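Side-chain contacts in guanine nucleotide exchange protein (Legionella pneumophila, PDB 1XSZ), which probably acts as a guanine nucleotide exchange factor for ADP-ribosylation factor GTPases, with a capping domain lying over the active site of its Sec7 domain: residues A[143-146]-A[147-151]; A[285-289]-A[290-294]; A[184-187]-A[188-192]; A[157-161]-A[162-166]; A[105-108]-A[109-113]. All coordinates share one frame; numbering follows the deposited sequence. Where two conformers were deposited one is given.

Contact 1. Residues A[143-146]-A[147-151]; sequences MLNT and DLHNP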
# COMPACT_ATOMS: atom_id res chain seq x y z
N MET A 143 3.14 -4.13 -15.09
CA MET A 143 3.45 -2.96 -15.90
C MET A 143 2.96 -3.16 -17.34
O MET A 143 2.44 -2.24 -17.96
CB MET A 143 4.96 -2.68 -15.95
CG MET A 143 5.55 -2.13 -14.67
SD MET A 143 7.23 -1.47 -14.89
CE MET A 143 8.14 -2.95 -15.24
N LEU A 144 3.14 -4.37 -17.86
CA LEU A 144 2.73 -4.67 -19.22
C LEU A 144 1.21 -4.52 -19.38
O LEU A 144 0.73 -4.09 -20.43
CB LEU A 144 3.18 -6.09 -19.61
CG LEU A 144 2.92 -6.53 -21.04
CD1 LEU A 144 3.60 -5.56 -22.02
CD2 LEU A 144 3.46 -7.93 -21.24
N ASN A 145 0.46 -4.88 -18.34
CA ASN A 145 -0.99 -4.74 -18.39
C ASN A 145 -1.36 -3.27 -18.63
O ASN A 145 -2.22 -2.97 -19.46
CB ASN A 145 -1.59 -5.25 -17.07
CG ASN A 145 -3.09 -5.07 -16.99
OD1 ASN A 145 -3.59 -4.23 -16.24
ND2 ASN A 145 -3.82 -5.86 -17.77
N THR A 146 -0.72 -2.35 -17.92
CA THR A 146 -0.99 -0.93 -18.13
C THR A 146 -0.51 -0.50 -19.51
O THR A 146 -1.20 0.21 -20.23
CB THR A 146 -0.28 -0.07 -17.07
OG1 THR A 146 -0.91 -0.27 -15.80
CG2 THR A 146 -0.36 1.41 -17.44
N ASP A 147 0.69 -0.94 -19.86
CA ASP A 147 1.27 -0.58 -21.14
C ASP A 147 0.38 -0.96 -22.33
O ASP A 147 0.18 -0.16 -23.25
CB ASP A 147 2.65 -1.24 -21.27
CG ASP A 147 3.45 -0.71 -22.43
OD1 ASP A 147 3.45 -1.34 -23.50
OD2 ASP A 147 4.07 0.36 -22.26
N LEU A 148 -0.18 -2.17 -22.29
CA LEU A 148 -1.01 -2.65 -23.38
C LEU A 148 -2.45 -2.17 -23.37
O LEU A 148 -3.07 -2.04 -24.43
CB LEU A 148 -1.00 -4.18 -23.40
CG LEU A 148 0.37 -4.84 -23.60
CD1 LEU A 148 0.21 -6.36 -23.70
CD2 LEU A 148 1.02 -4.28 -24.86
N HIS A 149 -2.99 -1.90 -22.19
CA HIS A 149 -4.40 -1.52 -22.10
C HIS A 149 -4.74 -0.06 -21.81
O HIS A 149 -5.92 0.31 -21.83
CB HIS A 149 -5.08 -2.47 -21.13
CG HIS A 149 -4.96 -3.90 -21.55
ND1 HIS A 149 -5.44 -4.35 -22.76
CD2 HIS A 149 -4.37 -4.97 -20.96
CE1 HIS A 149 -5.14 -5.63 -22.91
NE2 HIS A 149 -4.49 -6.03 -21.82
N ASN A 150 -3.73 0.75 -21.56
CA ASN A 150 -3.91 2.18 -21.31
C ASN A 150 -4.06 2.83 -22.70
O ASN A 150 -3.12 2.83 -23.49
CB ASN A 150 -2.69 2.74 -20.59
CG ASN A 150 -2.81 4.22 -20.26
OD1 ASN A 150 -3.57 4.95 -20.89
ND2 ASN A 150 -2.05 4.66 -19.27
N PRO A 151 -5.24 3.39 -23.00
CA PRO A 151 -5.53 4.04 -24.28
C PRO A 151 -4.59 5.20 -24.62
O PRO A 151 -4.39 5.51 -25.79
CB PRO A 151 -6.97 4.51 -24.10
CG PRO A 151 -7.55 3.47 -23.20
CD PRO A 151 -6.45 3.32 -22.17
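L144 and L148 form the apolar part of this contact, one helical turn apart near the C-terminal end of helix 131-149. The L144 methyl CD1 rests 3.7 Å from L148 CG. With its CG anti to the backbone N (chi1 -175°), L144 leans forward along the helix, while L148 folds its CG back over the preceding turn and meets the L144 O at 3.3 Å. The same carbonyl accepts the L148 N at 2.8 Å.

One residue on, N145 and H149 meet at about a right angle, amide and imidazole planes 59° apart. The H149 CB packs on the N145 O (3.3 Å), which also takes the H149 N. The methylene of L148 sits over one face of the imidazole, and NE2 bonds to the I189 O, two restraints on the rotation of the ring.

Helical geometry stops at N150, whose N still reaches the T146 O at 2.9 Å in a markedly bent bond. N150 CB comes as close as 3.0 Å to that oxygen. The N150 side chain runs alongside T146, and its OD1 accepts from the S152 N just beyond the turn.

D147 OD1 holds the M159 N of the following loop. L144, N145 and L148 face helix 179-191, whereas T146, H149 and N150 pack on W288 of helix 287-290, so that this helix end lies between a Sec7 helix and the capping domain.

Contact 2. Residues A[285-289]-A[290-294]; sequences FSKWL and FGEQP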
# COMPACT_ATOMS: atom_id res chain seq x y z
N PHE A 285 1.46 6.52 -17.38
CA PHE A 285 1.13 5.15 -17.01
C PHE A 285 0.24 5.07 -15.77
O PHE A 285 -0.77 4.37 -15.76
CB PHE A 285 2.42 4.36 -16.76
CG PHE A 285 3.40 4.44 -17.90
CD1 PHE A 285 3.16 3.78 -19.10
CD2 PHE A 285 4.54 5.22 -17.79
CE1 PHE A 285 4.04 3.89 -20.17
CE2 PHE A 285 5.43 5.35 -18.85
CZ PHE A 285 5.18 4.68 -20.05
N SER A 286 0.61 5.80 -14.73
CA SER A 286 -0.13 5.77 -13.48
C SER A 286 -1.52 6.39 -13.55
O SER A 286 -2.44 5.93 -12.87
CB SER A 286 0.66 6.46 -12.37
OG SER A 286 0.74 7.86 -12.57
N LYS A 287 -1.69 7.41 -14.38
CA LYS A 287 -2.97 8.09 -14.52
C LYS A 287 -4.11 7.16 -14.89
O LYS A 287 -5.27 7.43 -14.56
CB LYS A 287 -2.88 9.19 -15.58
CG LYS A 287 -2.01 10.38 -15.21
CD LYS A 287 -2.09 11.46 -16.28
CE LYS A 287 -1.23 12.66 -15.93
NZ LYS A 287 0.22 12.33 -15.91
N TRP A 288 -3.79 6.07 -15.57
CA TRP A 288 -4.79 5.11 -16.02
C TRP A 288 -5.52 4.48 -14.84
O TRP A 288 -6.72 4.17 -14.93
CB TRP A 288 -4.10 4.03 -16.85
CG TRP A 288 -5.04 3.07 -17.52
CD1 TRP A 288 -6.08 3.39 -18.35
CD2 TRP A 288 -5.00 1.65 -17.44
NE1 TRP A 288 -6.69 2.24 -18.79
CE2 TRP A 288 -6.05 1.16 -18.25
CE3 TRP A 288 -4.18 0.73 -16.77
CZ2 TRP A 288 -6.31 -0.21 -18.40
CZ3 TRP A 288 -4.44 -0.63 -16.92
CH2 TRP A 288 -5.49 -1.08 -17.73
N LEU A 289 -4.82 4.32 -13.72
CA LEU A 289 -5.40 3.70 -12.54
C LEU A 289 -5.48 4.59 -11.32
O LEU A 289 -6.31 4.35 -10.43
CB LEU A 289 -4.60 2.44 -12.17
CG LEU A 289 -4.59 1.32 -13.21
CD1 LEU A 289 -3.56 0.26 -12.84
CD2 LEU A 289 -5.98 0.71 -13.30
N PHE A 290 -4.64 5.62 -11.25
CA PHE A 290 -4.63 6.47 -10.08
C PHE A 290 -4.97 7.95 -10.29
O PHE A 290 -4.76 8.77 -9.41
CB PHE A 290 -3.28 6.33 -9.37
CG PHE A 290 -2.96 4.90 -8.98
CD1 PHE A 290 -2.24 4.08 -9.84
CD2 PHE A 290 -3.43 4.37 -7.78
CE1 PHE A 290 -2.00 2.73 -9.51
CE2 PHE A 290 -3.20 3.04 -7.45
CZ PHE A 290 -2.49 2.22 -8.31
N GLY A 291 -5.49 8.28 -11.47
CA GLY A 291 -5.88 9.65 -11.73
C GLY A 291 -4.79 10.60 -12.18
O GLY A 291 -3.62 10.23 -12.27
N GLU A 292 -5.18 11.85 -12.42
CA GLU A 292 -4.26 12.87 -12.91
C GLU A 292 -3.75 13.85 -11.86
O GLU A 292 -3.17 14.88 -12.20
CB GLU A 292 -4.93 13.66 -14.03
CG GLU A 292 -5.47 12.80 -15.17
CD GLU A 292 -6.20 13.61 -16.22
OE1 GLU A 292 -7.18 14.30 -15.87
OE2 GLU A 292 -5.79 13.56 -17.40
N GLN A 293 -3.95 13.54 -10.58
CA GLN A 293 -3.52 14.46 -9.54
C GLN A 293 -2.41 13.93 -8.64
O GLN A 293 -2.32 12.74 -8.38
CB GLN A 293 -4.70 14.81 -8.63
CG GLN A 293 -5.89 15.42 -9.33
CD GLN A 293 -7.11 15.54 -8.44
OE1 GLN A 293 -7.07 15.24 -7.24
NE2 GLN A 293 -8.21 15.99 -9.02
N PRO A 294 -1.53 14.83 -8.17
CA PRO A 294 -0.46 14.39 -7.28
C PRO A 294 -1.14 14.06 -5.95
O PRO A 294 -2.27 14.51 -5.69
CB PRO A 294 0.43 15.63 -7.18
CG PRO A 294 -0.53 16.75 -7.38
CD PRO A 294 -1.39 16.26 -8.51
O HOH W 1 -1.43 8.92 -11.28
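K287 and G291 meet where the short helix 287-290 of the capping domain ends. G291 has a phi of 83° with psi near 180°, where a CB would collide with the F290 O, hence the glycine. The G291 O lies 3.2 Å from K287 CA in a CA-H...O contact. The G291 N reaches the K287 O at 3.2 Å in a bent bond, the donor well above the carbonyl plane.

The S286 O is gripped twice, by the F290 N at 2.7 Å and by the L289 N. A water bridges the same turn, donating to the G291 O (2.7 Å) and bonding to S286 OG.

F290 swings its ring back along the helix (chi1 -57°), which places the S286 O at the ring edge and the L289 O over one face. Its CD1 also touches L289 CB at 3.7 Å. In the K287 conformer described, K287 and E292 cross at about a right angle through aliphatic carbons, CD to CG 3.8 Å, their charged ends well apart.

The F290 ring meets that of F198 steeply, L289 packs on F257 and T146, and W288 lies against the end of helix 131-149. The chain then enters strand 295-300.

Contact 3. Residues A[184-187]-A[188-192]; sequences ELYS and EIKAK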
# COMPACT_ATOMS: atom_id res chain seq x y z
N GLU A 184 3.84 -16.60 -24.52
CA GLU A 184 2.53 -16.98 -24.00
C GLU A 184 2.04 -15.96 -22.97
O GLU A 184 0.88 -15.54 -23.00
CB GLU A 184 2.63 -18.37 -23.37
CG GLU A 184 1.54 -18.67 -22.37
CD GLU A 184 1.72 -20.03 -21.75
OE1 GLU A 184 2.87 -20.54 -21.77
OE2 GLU A 184 0.74 -20.57 -21.23
N LEU A 185 2.93 -15.56 -22.06
CA LEU A 185 2.59 -14.58 -21.03
C LEU A 185 2.11 -13.28 -21.69
O LEU A 185 1.07 -12.73 -21.32
CB LEU A 185 3.82 -14.31 -20.16
CG LEU A 185 3.71 -13.31 -19.00
CD1 LEU A 185 4.83 -13.58 -18.02
CD2 LEU A 185 3.78 -11.88 -19.53
N TYR A 186 2.86 -12.82 -22.68
CA TYR A 186 2.52 -11.59 -23.38
C TYR A 186 1.11 -11.66 -23.98
O TYR A 186 0.29 -10.76 -23.78
CB TYR A 186 3.54 -11.35 -24.50
CG TYR A 186 3.34 -10.07 -25.26
CD1 TYR A 186 4.04 -8.91 -24.93
CD2 TYR A 186 2.43 -10.00 -26.32
CE1 TYR A 186 3.85 -7.72 -25.63
CE2 TYR A 186 2.22 -8.82 -27.03
CZ TYR A 186 2.94 -7.69 -26.68
OH TYR A 186 2.74 -6.52 -27.38
N SER A 187 0.84 -12.74 -24.71
CA SER A 187 -0.44 -12.93 -25.36
C SER A 187 -1.59 -13.02 -24.37
O SER A 187 -2.67 -12.48 -24.61
CB SER A 187 -0.41 -14.19 -26.22
OG SER A 187 -1.67 -14.45 -26.79
N GLU A 188 -1.36 -13.70 -23.25
CA GLU A 188 -2.40 -13.83 -22.24
C GLU A 188 -2.83 -12.50 -21.67
O GLU A 188 -4.03 -12.20 -21.61
CB GLU A 188 -1.91 -14.70 -21.09
CG GLU A 188 -1.94 -16.18 -21.36
CD GLU A 188 -1.39 -16.94 -20.19
OE1 GLU A 188 -0.15 -17.02 -20.07
OE2 GLU A 188 -2.20 -17.41 -19.38
N ILE A 189 -1.87 -11.69 -21.25
CA ILE A 189 -2.22 -10.40 -20.67
C ILE A 189 -2.74 -9.42 -21.71
O ILE A 189 -3.57 -8.57 -21.40
CB ILE A 189 -1.03 -9.81 -19.85
CG1 ILE A 189 -1.54 -8.68 -18.94
CG2 ILE A 189 0.09 -9.35 -20.77
CD1 ILE A 189 -2.59 -9.13 -17.92
N LYS A 190 -2.30 -9.56 -22.96
CA LYS A 190 -2.80 -8.69 -24.02
C LYS A 190 -4.26 -9.03 -24.31
O LYS A 190 -5.09 -8.14 -24.52
CB LYS A 190 -1.97 -8.87 -25.29
CG LYS A 190 -2.48 -8.03 -26.46
CD LYS A 190 -1.56 -8.13 -27.67
CE LYS A 190 -2.14 -7.36 -28.85
NZ LYS A 190 -1.24 -7.40 -30.03
N ALA A 191 -4.58 -10.32 -24.29
CA ALA A 191 -5.94 -10.77 -24.60
C ALA A 191 -6.94 -10.57 -23.47
O ALA A 191 -8.13 -10.40 -23.72
CB ALA A 191 -5.91 -12.25 -25.00
N LYS A 192 -6.46 -10.59 -22.23
CA LYS A 192 -7.35 -10.44 -21.09
C LYS A 192 -6.70 -9.60 -19.99
O LYS A 192 -5.85 -10.09 -19.25
CB LYS A 192 -7.70 -11.83 -20.55
CG LYS A 192 -8.74 -11.84 -19.44
CD LYS A 192 -9.03 -13.27 -19.00
CE LYS A 192 -10.07 -13.32 -17.90
NZ LYS A 192 -10.40 -14.72 -17.51
O HOH W 2 0.67 -5.56 -28.82
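E184 and E188 run side by side in the same direction from successive turns of helix 179-191, their carboxylate planes 33° apart. In the E188 conformer described, its OE1 approaches E184 OE2 to 3.8 Å and E184 CG to 3.3 Å, so one carboxylate oxygen of E188 rests against the E184 CG methylene. Two acids this close would be expected to raise each other's affinity for a proton. E188 OE2 has its own partner in the hydroxyl of S88.

Y186 and K190 are set differently: the extended lysine chain crosses the aromatic ring obliquely, and its CD lies 3.9 Å from Y186 CE2. Both side chains leave the helix with CG anti to the backbone N (chi1 -177° in Y186), which brings their polar ends near each other. A water joins those ends, donating to Y186 OH at 2.7 Å and accepting from K190 NZ at 2.9 Å. The hydroxyl also bonds to the M159 O, so that the phenol end is held from two directions.

I189 has CG2 between its backbone N and carbonyl carbon, and this methyl presses on the Y186 O at 3.3 Å. Regular backbone bonds connect each residue from E184 to S187 with the one four places on, and the K192 N closes the series on the E188 O.

The pattern is that of an amphipathic helix: L185 and I189 are buried against helix 131-149, while E184, S187 and K190 are exposed and E188 lies at the border, against V90 of helix 89-98, as fits a helix packed by one face in the all-helical Sec7 domain.

Contact 4. Residues A[157-161]-A[162-166]; sequences NKMTV and DGLKR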
# COMPACT_ATOMS: atom_id res chain seq x y z
N ASN A 157 3.81 2.57 -29.92
CA ASN A 157 4.80 2.68 -28.86
C ASN A 157 4.70 1.62 -27.77
O ASN A 157 5.49 1.62 -26.83
CB ASN A 157 4.74 4.06 -28.19
CG ASN A 157 5.07 5.19 -29.15
OD1 ASN A 157 5.82 5.01 -30.11
ND2 ASN A 157 4.54 6.37 -28.87
N LYS A 158 3.72 0.73 -27.88
CA LYS A 158 3.55 -0.31 -26.88
C LYS A 158 4.62 -1.38 -27.01
O LYS A 158 5.12 -1.66 -28.11
CB LYS A 158 2.16 -0.95 -27.01
CG LYS A 158 1.02 -0.03 -26.62
CD LYS A 158 -0.32 -0.74 -26.79
CE LYS A 158 -1.47 0.17 -26.41
NZ LYS A 158 -2.77 -0.48 -26.68
N MET A 159 4.97 -1.99 -25.88
CA MET A 159 5.98 -3.04 -25.86
C MET A 159 5.51 -4.20 -26.73
O MET A 159 4.32 -4.52 -26.76
CB MET A 159 6.19 -3.54 -24.43
CG MET A 159 7.07 -4.79 -24.33
SD MET A 159 7.39 -5.30 -22.64
CE MET A 159 9.00 -4.56 -22.35
N THR A 160 6.45 -4.81 -27.45
CA THR A 160 6.16 -5.95 -28.31
C THR A 160 6.67 -7.19 -27.59
O THR A 160 7.39 -7.09 -26.60
CB THR A 160 6.90 -5.84 -29.65
OG1 THR A 160 8.31 -5.86 -29.41
CG2 THR A 160 6.53 -4.55 -30.36
N VAL A 161 6.31 -8.37 -28.09
CA VAL A 161 6.76 -9.59 -27.45
C VAL A 161 8.29 -9.68 -27.55
O VAL A 161 8.95 -10.18 -26.64
CB VAL A 161 6.10 -10.84 -28.08
CG1 VAL A 161 6.49 -10.98 -29.53
CG2 VAL A 161 6.47 -12.08 -27.28
N ASP A 162 8.86 -9.18 -28.64
CA ASP A 162 10.31 -9.20 -28.79
C ASP A 162 10.92 -8.26 -27.75
O ASP A 162 11.97 -8.55 -27.18
CB ASP A 162 10.71 -8.78 -30.20
CG ASP A 162 10.31 -9.80 -31.25
OD1 ASP A 162 10.69 -10.98 -31.10
OD2 ASP A 162 9.61 -9.42 -32.22
N GLY A 163 10.25 -7.14 -27.51
CA GLY A 163 10.73 -6.20 -26.52
C GLY A 163 10.69 -6.81 -25.12
O GLY A 163 11.58 -6.57 -24.30
N LEU A 164 9.66 -7.59 -24.84
CA LEU A 164 9.54 -8.23 -23.54
C LEU A 164 10.71 -9.19 -23.33
O LEU A 164 11.34 -9.19 -22.27
CB LEU A 164 8.22 -9.00 -23.42
CG LEU A 164 8.02 -9.75 -22.10
CD1 LEU A 164 7.90 -8.75 -20.95
CD2 LEU A 164 6.77 -10.62 -22.18
N LYS A 165 10.99 -10.00 -24.34
CA LYS A 165 12.08 -10.96 -24.26
C LYS A 165 13.43 -10.28 -24.08
O LYS A 165 14.26 -10.73 -23.29
CB LYS A 165 12.09 -11.86 -25.50
CG LYS A 165 10.89 -12.79 -25.57
CD LYS A 165 10.94 -13.76 -26.75
CE LYS A 165 10.76 -13.06 -28.08
NZ LYS A 165 10.76 -14.03 -29.21
N ARG A 166 13.64 -9.18 -24.80
CA ARG A 166 14.91 -8.46 -24.70
C ARG A 166 15.11 -7.86 -23.32
O ARG A 166 16.18 -7.97 -22.72
CB ARG A 166 14.97 -7.34 -25.75
CG ARG A 166 16.25 -6.52 -25.68
CD ARG A 166 16.32 -5.41 -26.73
NE ARG A 166 15.33 -4.36 -26.53
CZ ARG A 166 14.15 -4.32 -27.14
NH1 ARG A 166 13.81 -5.27 -28.00
NH2 ARG A 166 13.31 -3.32 -26.90
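The T160 O accepts the L164 N at 2.9 Å, the shortest bond of this contact and the first backbone link of helix 161-167. T160 is the N-cap: its OG1 takes the G163 N at 3.0 Å. A chi1 of 63° puts this oxygen between the backbone N and the carbonyl carbon, turned toward the first turn of the helix, whose amides lack carbonyls of a preceding turn.

M159, one residue ahead of the cap, reaches over the start of the helix. Its chain is extended as far as SD, which lies 3.9 Å from L164 CB, and then bends so that the methyl CE comes near the G163 O.

On another side the V161 O receives the K165 N at 3.1 Å, and the lysine chain folds back on the same oxygen with CG at 3.4 Å. Bent at chi3, K165 brings NZ to D162 OD1, a salt bridge of 3.6 Å within the first turn; E183 offers NZ a weaker ion pair.

V161 and L164 pack on Y186, whose hydroxyl bonds to the M159 O. The apolar pair M159 and L164, residues N' and N4 around the T160 cap, makes a hydrophobic staple, here opening a short helix of the Sec7 domain.

Contact 5. Residues A[105-108]-A[109-113]; sequences EAQK and IDRLV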
# COMPACT_ATOMS: atom_id res chain seq x y z
N GLU A 105 -1.40 2.36 -2.03
CA GLU A 105 -0.07 2.76 -1.59
C GLU A 105 0.96 1.80 -2.16
O GLU A 105 0.82 0.58 -2.03
CB GLU A 105 -0.01 2.76 -0.07
CG GLU A 105 -1.01 3.71 0.57
CD GLU A 105 -1.20 3.42 2.04
OE1 GLU A 105 -0.27 3.67 2.83
OE2 GLU A 105 -2.29 2.93 2.40
N ALA A 106 2.01 2.35 -2.75
CA ALA A 106 3.06 1.57 -3.40
C ALA A 106 3.70 0.44 -2.60
O ALA A 106 3.80 -0.69 -3.09
CB ALA A 106 4.14 2.50 -3.91
N GLN A 107 4.14 0.72 -1.38
CA GLN A 107 4.79 -0.33 -0.61
C GLN A 107 3.86 -1.47 -0.23
O GLN A 107 4.29 -2.62 -0.14
CB GLN A 107 5.47 0.26 0.64
CG GLN A 107 6.64 1.18 0.30
CD GLN A 107 7.46 1.57 1.51
OE1 GLN A 107 8.45 2.30 1.39
NE2 GLN A 107 7.07 1.08 2.68
N LYS A 108 2.58 -1.16 -0.03
CA LYS A 108 1.61 -2.19 0.32
C LYS A 108 1.33 -3.06 -0.89
O LYS A 108 1.25 -4.29 -0.78
CB LYS A 108 0.33 -1.54 0.85
CG LYS A 108 0.51 -0.93 2.22
CD LYS A 108 -0.75 -0.24 2.71
CE LYS A 108 -0.55 0.31 4.11
NZ LYS A 108 -1.71 1.16 4.52
N ILE A 109 1.18 -2.44 -2.05
CA ILE A 109 0.96 -3.19 -3.29
C ILE A 109 2.15 -4.12 -3.50
O ILE A 109 1.99 -5.29 -3.83
CB ILE A 109 0.85 -2.22 -4.49
CG1 ILE A 109 -0.46 -1.45 -4.40
CG2 ILE A 109 0.92 -3.00 -5.81
CD1 ILE A 109 -0.52 -0.25 -5.32
N ASP A 110 3.35 -3.59 -3.28
CA ASP A 110 4.58 -4.35 -3.46
C ASP A 110 4.58 -5.60 -2.58
O ASP A 110 4.88 -6.70 -3.06
CB ASP A 110 5.78 -3.45 -3.15
CG ASP A 110 7.09 -4.00 -3.69
OD1 ASP A 110 7.06 -4.93 -4.52
OD2 ASP A 110 8.15 -3.48 -3.28
N ARG A 111 4.25 -5.45 -1.30
CA ARG A 111 4.24 -6.60 -0.41
C ARG A 111 3.27 -7.67 -0.88
O ARG A 111 3.56 -8.87 -0.78
CB ARG A 111 3.90 -6.18 1.02
CG ARG A 111 4.86 -5.16 1.59
CD ARG A 111 4.85 -5.15 3.11
NE ARG A 111 5.67 -4.06 3.64
CZ ARG A 111 5.25 -2.80 3.74
NH1 ARG A 111 4.02 -2.47 3.37
NH2 ARG A 111 6.07 -1.87 4.20
N LEU A 112 2.12 -7.26 -1.41
CA LEU A 112 1.14 -8.23 -1.89
C LEU A 112 1.72 -8.99 -3.08
O LEU A 112 1.64 -10.22 -3.15
CB LEU A 112 -0.17 -7.54 -2.28
CG LEU A 112 -0.99 -6.97 -1.11
CD1 LEU A 112 -2.27 -6.37 -1.67
CD2 LEU A 112 -1.31 -8.06 -0.09
N VAL A 113 2.32 -8.27 -4.03
CA VAL A 113 2.91 -8.90 -5.20
C VAL A 113 4.03 -9.87 -4.79
O VAL A 113 4.16 -10.95 -5.37
CB VAL A 113 3.45 -7.82 -6.18
CG1 VAL A 113 4.19 -8.47 -7.35
CG2 VAL A 113 2.28 -6.99 -6.71
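The guanidinium of R111 lies with one face over the Q107 O, its NH1 3.5 Å from that oxygen, in the conformer described. The amide of Q107 is turned 80° from the guanidinium plane. Its NE2 stands 3.5 Å from R111 NH2, both donors and not bonded. K108 CA lies oblique to the group, K108 CG 4.0 Å from R111 NH1. R111 CG is anti to its carbonyl carbon (chi1 -59°), which folds the chain back until CG is 3.1 Å from the Q107 O; the R111 N bonds to this same carbonyl. NH1 finds its acceptor in the S65 O.

K108, extended throughout, runs back to N-cap E105, where NZ bonds to OE2 at 2.8 Å. The lysine meets this oxygen on its syn side and well out of the carboxylate plane, and a second salt bridge to D62 shares the charge. I109 bends over the E105 O with CG1 at 3.4 Å, beside the backbone bond from its own N.

Helix 106-123 starts here where the two domains join. E105 OE1 bonds to Q278 and Q299 on strands 274-280 and 295-300, D110 salt-bridges K251 and hydrogen-bonds the Y135 hydroxyl of helix 131-149, and A106 and I109 touch T258 of helix 252-258.

How the contacts relate
Contacts 1 and 5 are buried, contact 2 lies at the surface, and contacts 3 and 4 are partly buried. Helix ends recur in all five: contacts 4 and 5 begin helices, contacts 1, 2 and 3 finish them. Contacts 1, 3 and 4 form one cluster in the Sec7 domain, joined by polar bonds as well as packing, whereas contact 2 belongs to the capping domain and meets contact 1 through W288. Contact 5 touches none of the others; its centre lies about 17 Å from that of contact 2, the nearest. Its acids and K108 are held in salt bridges and hydrogen bonds and R111 bonds a carbonyl, while in contacts 2 and 3 a water bridges polar groups.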